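Local coordinates for protein putative phosphatase (Clostridium difficile, PDB 3SD7) that is a putative phosphatase of the haloacid dehalogenase-like family and probably hydrolyses phosphate esters in a metal-dependent way, at residues D42-I47 with Q69-P74; D77-Y82 with K91-K96. One frame throughout, in Å; residues are numbered along the deposited sequence.

Contact 1: D42-I47 with Q69-P74; sequences DPKEGI and QFIGPP
Ile47, in the first turn of helix 44-57, faces Ile71 in the loop ahead of helix 75-82, and their CA atoms, at 6.8 Å, are the closest pair between the two backbones. No hydrogen bond crosses the gap. The contact is apolar and rests on three side chains, with Ile71 in the middle. Its CD1 methyl reaches the start of the helix and touches Lys44 twice: Ile71 CD1 is 3.7 Å from Lys44 CA and equally near Lys44 CG. The two side chains cross at about a right angle, and Ile71 CD1 lies against the lysine from CA and CB out to CE. The bend of Lys44 at chi3 (-77°) brings CE back to 4.0 Å from Ile71 CD1. On the other flank the isoleucines meet through two pairs of branches. Ile47 CG2 lies 4.0 Å from Ile71 CG1, and Ile47 CD1 lies 4.1 Å from Ile71 CG2. Here the chains cross obliquely.

The segments join the first turn of one cap helix to the loop that leads into the next, on the side where the cap meets the Rossmann-like core of this HAD-type fold. The side chain of Ile71 is about 8 Å from the bound sodium ion.

Pro43 is the N-cap residue, and an Asx turn stands at this helix start. Lys44 N donates to Asp42 OD1 over 3.1 Å, at an angle of 155°. Asp42 OD1 is met from above the carboxylate plane, 49° out of it. Tyr214 OH also bonds Asp42 OD1, which gives that oxygen a second partner. A glycerol, probably from the crystallisation liquor, bonds both Asp42 OD2 and Lys44 NZ.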
loop_
_atom_site.group_PDB
_atom_site.type_symbol
_atom_site.label_atom_id
_atom_site.label_comp_id
_atom_site.label_asym_id
_atom_site.label_seq_id
_atom_site.Cartn_x
_atom_site.Cartn_y
_atom_site.Cartn_z
ATOM N N ASP A 42 5.032 2.654 5.776
ATOM C CA ASP A 42 6.168 1.983 5.134
ATOM C C ASP A 42 6.373 0.610 5.816
ATOM O O ASP A 42 6.693 0.552 7.006
ATOM C CB ASP A 42 7.408 2.867 5.255
ATOM C CG ASP A 42 8.601 2.320 4.490
ATOM O OD1 ASP A 42 8.513 1.193 3.983
ATOM O OD2 ASP A 42 9.661 2.998 4.456
ATOM N N PRO A 43 6.237 -0.488 5.061
ATOM C CA PRO A 43 6.343 -1.816 5.634
ATOM C C PRO A 43 7.753 -2.392 5.629
ATOM O O PRO A 43 7.927 -3.559 5.964
ATOM C CB PRO A 43 5.483 -2.637 4.682
ATOM C CG PRO A 43 5.744 -2.019 3.359
ATOM C CD PRO A 43 5.833 -0.548 3.635
ATOM N N LYS A 44 8.738 -1.587 5.250
ATOM C CA LYS A 44 10.104 -2.079 5.055
ATOM C C LYS A 44 10.643 -2.986 6.162
ATOM O O LYS A 44 11.145 -4.077 5.900
ATOM C CB LYS A 44 11.041 -0.899 4.809
ATOM C CG LYS A 44 12.499 -1.286 4.687
ATOM C CD LYS A 44 13.367 -0.112 4.333
ATOM C CE LYS A 44 13.237 0.234 2.839
ATOM N NZ LYS A 44 14.120 1.379 2.432
ATOM N N GLU A 45 10.525 -2.538 7.401
ATOM C CA GLU A 45 11.096 -3.303 8.533
ATOM C C GLU A 45 10.543 -4.733 8.611
ATOM O O GLU A 45 11.300 -5.721 8.613
ATOM C CB GLU A 45 10.853 -2.559 9.838
ATOM C CG GLU A 45 11.596 -3.176 11.030
ATOM C CD GLU A 45 11.141 -2.655 12.399
ATOM O OE1 GLU A 45 10.321 -1.710 12.471
ATOM O OE2 GLU A 45 11.606 -3.226 13.415
ATOM N N GLY A 46 9.213 -4.855 8.692
ATOM C CA GLY A 46 8.600 -6.162 8.815
ATOM C C GLY A 46 8.784 -7.069 7.626
ATOM O O GLY A 46 8.930 -8.283 7.783
ATOM N N ILE A 47 8.737 -6.511 6.418
ATOM C CA ILE A 47 8.930 -7.348 5.242
ATOM C C ILE A 47 10.363 -7.888 5.200
ATOM O O ILE A 47 10.596 -9.101 5.014
ATOM C CB ILE A 47 8.581 -6.602 3.938
ATOM C CG1 ILE A 47 7.078 -6.283 3.922
ATOM C CG2 ILE A 47 8.988 -7.467 2.712
ATOM C CD1 ILE A 47 6.664 -5.505 2.668
ATOM N N GLN A 69 15.340 -4.693 -1.704
ATOM C CA GLN A 69 14.955 -4.915 -3.101
ATOM C C GLN A 69 13.869 -5.967 -3.287
ATOM O O GLN A 69 13.347 -6.133 -4.393
ATOM C CB GLN A 69 16.175 -5.295 -3.940
ATOM C CG GLN A 69 16.810 -6.599 -3.580
ATOM C CD GLN A 69 18.077 -6.869 -4.362
ATOM O OE1 GLN A 69 18.274 -6.337 -5.456
ATOM N NE2 GLN A 69 18.942 -7.706 -3.806
ATOM N N PHE A 70 13.512 -6.669 -2.210
ATOM C CA PHE A 70 12.482 -7.703 -2.286
ATOM C C PHE A 70 11.112 -7.207 -1.787
ATOM O O PHE A 70 10.155 -7.983 -1.681
ATOM C CB PHE A 70 12.934 -8.971 -1.562
ATOM C CG PHE A 70 14.284 -9.488 -2.020
ATOM C CD1 PHE A 70 14.532 -9.720 -3.373
ATOM C CD2 PHE A 70 15.294 -9.750 -1.108
ATOM C CE1 PHE A 70 15.754 -10.192 -3.810
ATOM C CE2 PHE A 70 16.535 -10.229 -1.533
ATOM C CZ PHE A 70 16.761 -10.449 -2.894
ATOM N N ILE A 71 11.044 -5.917 -1.490
ATOM C CA ILE A 71 9.792 -5.251 -1.177
ATOM C C ILE A 71 9.141 -4.914 -2.516
ATOM O O ILE A 71 9.634 -4.055 -3.276
ATOM C CB ILE A 71 9.997 -3.978 -0.379
ATOM C CG1 ILE A 71 10.690 -4.276 0.954
ATOM C CG2 ILE A 71 8.664 -3.314 -0.092
ATOM C CD1 ILE A 71 11.199 -3.013 1.639
ATOM N N GLY A 72 8.050 -5.598 -2.834
ATOM C CA GLY A 72 7.381 -5.375 -4.117
ATOM C C GLY A 72 7.087 -6.641 -4.883
ATOM O O GLY A 72 5.914 -6.971 -5.106
ATOM N N PRO A 73 8.133 -7.384 -5.278
ATOM C CA PRO A 73 7.856 -8.580 -6.067
ATOM C C PRO A 73 7.294 -9.742 -5.239
ATOM O O PRO A 73 7.494 -9.799 -4.016
ATOM C CB PRO A 73 9.226 -8.966 -6.625
ATOM C CG PRO A 73 10.210 -8.380 -5.665
ATOM C CD PRO A 73 9.576 -7.195 -5.026
ATOM N N PRO A 74 6.604 -10.668 -5.906
ATOM C CA PRO A 74 6.092 -11.822 -5.173
ATOM C C PRO A 74 7.215 -12.589 -4.489
ATOM O O PRO A 74 8.313 -12.704 -5.039
ATOM C CB PRO A 74 5.482 -12.696 -6.275
ATOM C CG PRO A 74 5.288 -11.797 -7.440
ATOM C CD PRO A 74 6.337 -10.758 -7.350
#

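Contact 2: D77-Y82 with K91-K96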
loop_
_atom_site.group_PDB
_atom_site.type_symbol
_atom_site.label_atom_id
_atom_site.label_comp_id
_atom_site.label_asym_id
_atom_site.label_seq_id
_atom_site.Cartn_x
_atom_site.Cartn_y
_atom_site.Cartn_z
ATOM N N ASP A 77 9.187 -15.079 -6.677
ATOM C CA ASP A 77 10.268 -14.542 -7.518
ATOM C C ASP A 77 11.549 -14.407 -6.696
ATOM O O ASP A 77 12.629 -14.787 -7.145
ATOM C CB ASP A 77 9.899 -13.176 -8.112
ATOM C CG ASP A 77 8.895 -13.275 -9.245
ATOM O OD1 ASP A 77 8.565 -14.414 -9.661
ATOM O OD2 ASP A 77 8.458 -12.206 -9.734
ATOM N N THR A 78 11.420 -13.879 -5.485
ATOM C CA THR A 78 12.575 -13.696 -4.626
ATOM C C THR A 78 13.254 -15.020 -4.309
ATOM O O THR A 78 14.442 -15.183 -4.573
ATOM C CB THR A 78 12.200 -12.976 -3.336
ATOM O OG1 THR A 78 11.731 -11.663 -3.661
ATOM C CG2 THR A 78 13.411 -12.858 -2.405
ATOM N N PHE A 79 12.505 -15.974 -3.762
ATOM C CA PHE A 79 13.106 -17.261 -3.418
ATOM C C PHE A 79 13.501 -18.101 -4.630
ATOM O O PHE A 79 14.543 -18.753 -4.613
ATOM C CB PHE A 79 12.195 -18.047 -2.480
ATOM C CG PHE A 79 11.967 -17.366 -1.171
ATOM C CD1 PHE A 79 13.039 -17.087 -0.325
ATOM C CD2 PHE A 79 10.693 -17.023 -0.764
ATOM C CE1 PHE A 79 12.840 -16.450 0.895
ATOM C CE2 PHE A 79 10.491 -16.392 0.455
ATOM C CZ PHE A 79 11.570 -16.110 1.286
ATOM N N LYS A 80 12.702 -18.050 -5.693
ATOM C CA LYS A 80 12.961 -18.865 -6.888
ATOM C C LYS A 80 13.975 -18.202 -7.843
ATOM O O LYS A 80 14.957 -18.833 -8.227
ATOM C CB LYS A 80 11.622 -19.189 -7.585
ATOM C CG LYS A 80 11.617 -20.303 -8.616
ATOM C CD LYS A 80 12.160 -19.868 -9.969
ATOM C CE LYS A 80 11.959 -20.960 -11.009
ATOM N NZ LYS A 80 12.487 -20.543 -12.337
ATOM N N GLU A 81 13.768 -16.933 -8.201
ATOM C CA GLU A 81 14.680 -16.269 -9.143
ATOM C C GLU A 81 15.987 -15.749 -8.529
ATOM O O GLU A 81 17.022 -15.751 -9.198
ATOM C CB GLU A 81 13.988 -15.130 -9.904
ATOM C CG GLU A 81 12.724 -15.534 -10.662
ATOM C CD GLU A 81 12.321 -14.514 -11.747
ATOM O OE1 GLU A 81 11.163 -14.062 -11.724
ATOM O OE2 GLU A 81 13.159 -14.161 -12.620
ATOM N N TYR A 82 15.950 -15.286 -7.282
ATOM C CA TYR A 82 17.152 -14.747 -6.651
ATOM C C TYR A 82 17.899 -15.816 -5.872
ATOM O O TYR A 82 19.098 -15.998 -6.064
ATOM C CB TYR A 82 16.816 -13.582 -5.722
ATOM C CG TYR A 82 18.030 -12.797 -5.285
ATOM C CD1 TYR A 82 18.401 -11.629 -5.953
ATOM C CD2 TYR A 82 18.823 -13.229 -4.229
ATOM C CE1 TYR A 82 19.522 -10.904 -5.571
ATOM C CE2 TYR A 82 19.954 -12.518 -3.839
ATOM C CZ TYR A 82 20.301 -11.356 -4.518
ATOM O OH TYR A 82 21.406 -10.649 -4.122
ATOM N N LYS A 91 8.226 -22.984 -1.132
ATOM C CA LYS A 91 7.002 -22.882 -0.330
ATOM C C LYS A 91 7.341 -22.889 1.161
ATOM O O LYS A 91 6.694 -22.194 1.950
ATOM C CB LYS A 91 5.991 -23.984 -0.659
ATOM C CG LYS A 91 5.294 -23.827 -2.020
ATOM C CD LYS A 91 4.009 -24.676 -2.074
ATOM C CE LYS A 91 3.362 -24.689 -3.458
ATOM N NZ LYS A 91 4.184 -25.450 -4.445
ATOM N N GLU A 92 8.342 -23.676 1.547
ATOM C CA GLU A 92 8.790 -23.702 2.941
ATOM C C GLU A 92 9.296 -22.309 3.341
ATOM O O GLU A 92 9.061 -21.857 4.462
ATOM C CB GLU A 92 9.876 -24.762 3.159
ATOM C CG GLU A 92 9.370 -26.218 3.011
ATOM C CD GLU A 92 10.462 -27.272 3.220
ATOM O OE1 GLU A 92 11.626 -26.900 3.481
ATOM O OE2 GLU A 92 10.151 -28.485 3.123
ATOM N N ALA A 93 9.984 -21.640 2.413
ATOM C CA ALA A 93 10.499 -20.289 2.642
ATOM C C ALA A 93 9.360 -19.283 2.834
ATOM O O ALA A 93 9.440 -18.395 3.683
ATOM C CB ALA A 93 11.391 -19.860 1.489
ATOM N N VAL A 94 8.303 -19.431 2.039
ATOM C CA VAL A 94 7.135 -18.569 2.152
ATOM C C VAL A 94 6.427 -18.822 3.484
ATOM O O VAL A 94 5.978 -17.895 4.136
ATOM C CB VAL A 94 6.143 -18.794 0.984
ATOM C CG1 VAL A 94 4.817 -18.094 1.275
ATOM C CG2 VAL A 94 6.762 -18.314 -0.346
ATOM N N GLU A 95 6.349 -20.087 3.898
ATOM C CA GLU A 95 5.697 -20.410 5.161
ATOM C C GLU A 95 6.440 -19.763 6.331
ATOM O O GLU A 95 5.806 -19.225 7.248
ATOM C CB GLU A 95 5.589 -21.937 5.357
ATOM C CG GLU A 95 4.655 -22.388 6.510
ATOM C CD GLU A 95 5.268 -22.289 7.920
ATOM O OE1 GLU A 95 6.501 -22.106 8.045
ATOM O OE2 GLU A 95 4.508 -22.428 8.909
ATOM N N LYS A 96 7.773 -19.813 6.300
ATOM C CA LYS A 96 8.579 -19.223 7.377
ATOM C C LYS A 96 8.415 -17.705 7.401
ATOM O O LYS A 96 8.327 -17.099 8.476
ATOM C CB LYS A 96 10.044 -19.619 7.247
ATOM C CG LYS A 96 10.284 -21.114 7.431
ATOM C CD LYS A 96 9.948 -21.555 8.833
ATOM C CE LYS A 96 10.005 -23.063 8.972
ATOM N NZ LYS A 96 9.658 -23.485 10.347
#
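Ala93 CB sits squarely over one face of the Phe79 ring. Ala93 CB is 3.5 Å from the centroid of the Phe79 ring and only 2° off the ring normal, a CH-pi contact with the carbon almost exactly over the ring centre. Its distances to the six ring carbons are therefore almost equal; Ala93 CB is 3.7 Å from Phe79 CD2. The ring also extends past the methyl to the backbone beyond it. Phe79 CE2 is 3.9 Å from Ala93 C, and Phe79 CZ is 3.9 Å from Ala93 O.

Val94 adds a lighter touch beside the alanine. Its CG2 methyl comes within 4.2 Å of Phe79 CD2, and Phe79 CE2 is 4.1 Å from Val94 N, which meets the ring obliquely. With CG1 anti to the backbone N (chi1 169°), Val94 CG2 sits on the N side, and it is this branch that meets Phe79. No hydrogen bond joins the two segments.

This is helix-to-helix packing within the helical cap of a HAD-type hydrolase, between helix 75-82 and helix 87-105, which follow each other in the chain. The nearest backbone pair is Phe79 and Ala93, with CA atoms 7.3 Å apart. The small alanine lets the aromatic ring lie close to the second helix. Both residues are buried.

Helix 44-57 packs beside the pair: Ser54 and Leu55 touch the Phe79 side chain, and Ser54 OG also hydrogen-bonds Ala93 O, beside the ring. Phe58, just after that helix, packs on Ala93. In helix 75-82 the last turn widens to a pi-type turn over 78-82, and a backbone hydrogen bond links Phe79 with Phe85 in the connection to the next helix.

How the contacts relate
Contact 1 comes first along the chain, and both of its segments precede those of contact 2; the centres are 14 Å apart. Both belong to the run of helices 44-57, 75-82 and 87-105, away from the six-stranded parallel sheet of the core. The centre of contact 1 lies about 11 Å from the centre of the molecule, and that of contact 2 about 21 Å. The two also touch: Phe70 CD1 of contact 1 is 3.4 Å from Thr78 OG1 of contact 2, and the rings of Phe70 and Tyr82 pack edge-to-face. Residues of the two contacts' segments thus also meet each other, and contact 1 is the one nearer the bound sodium ion.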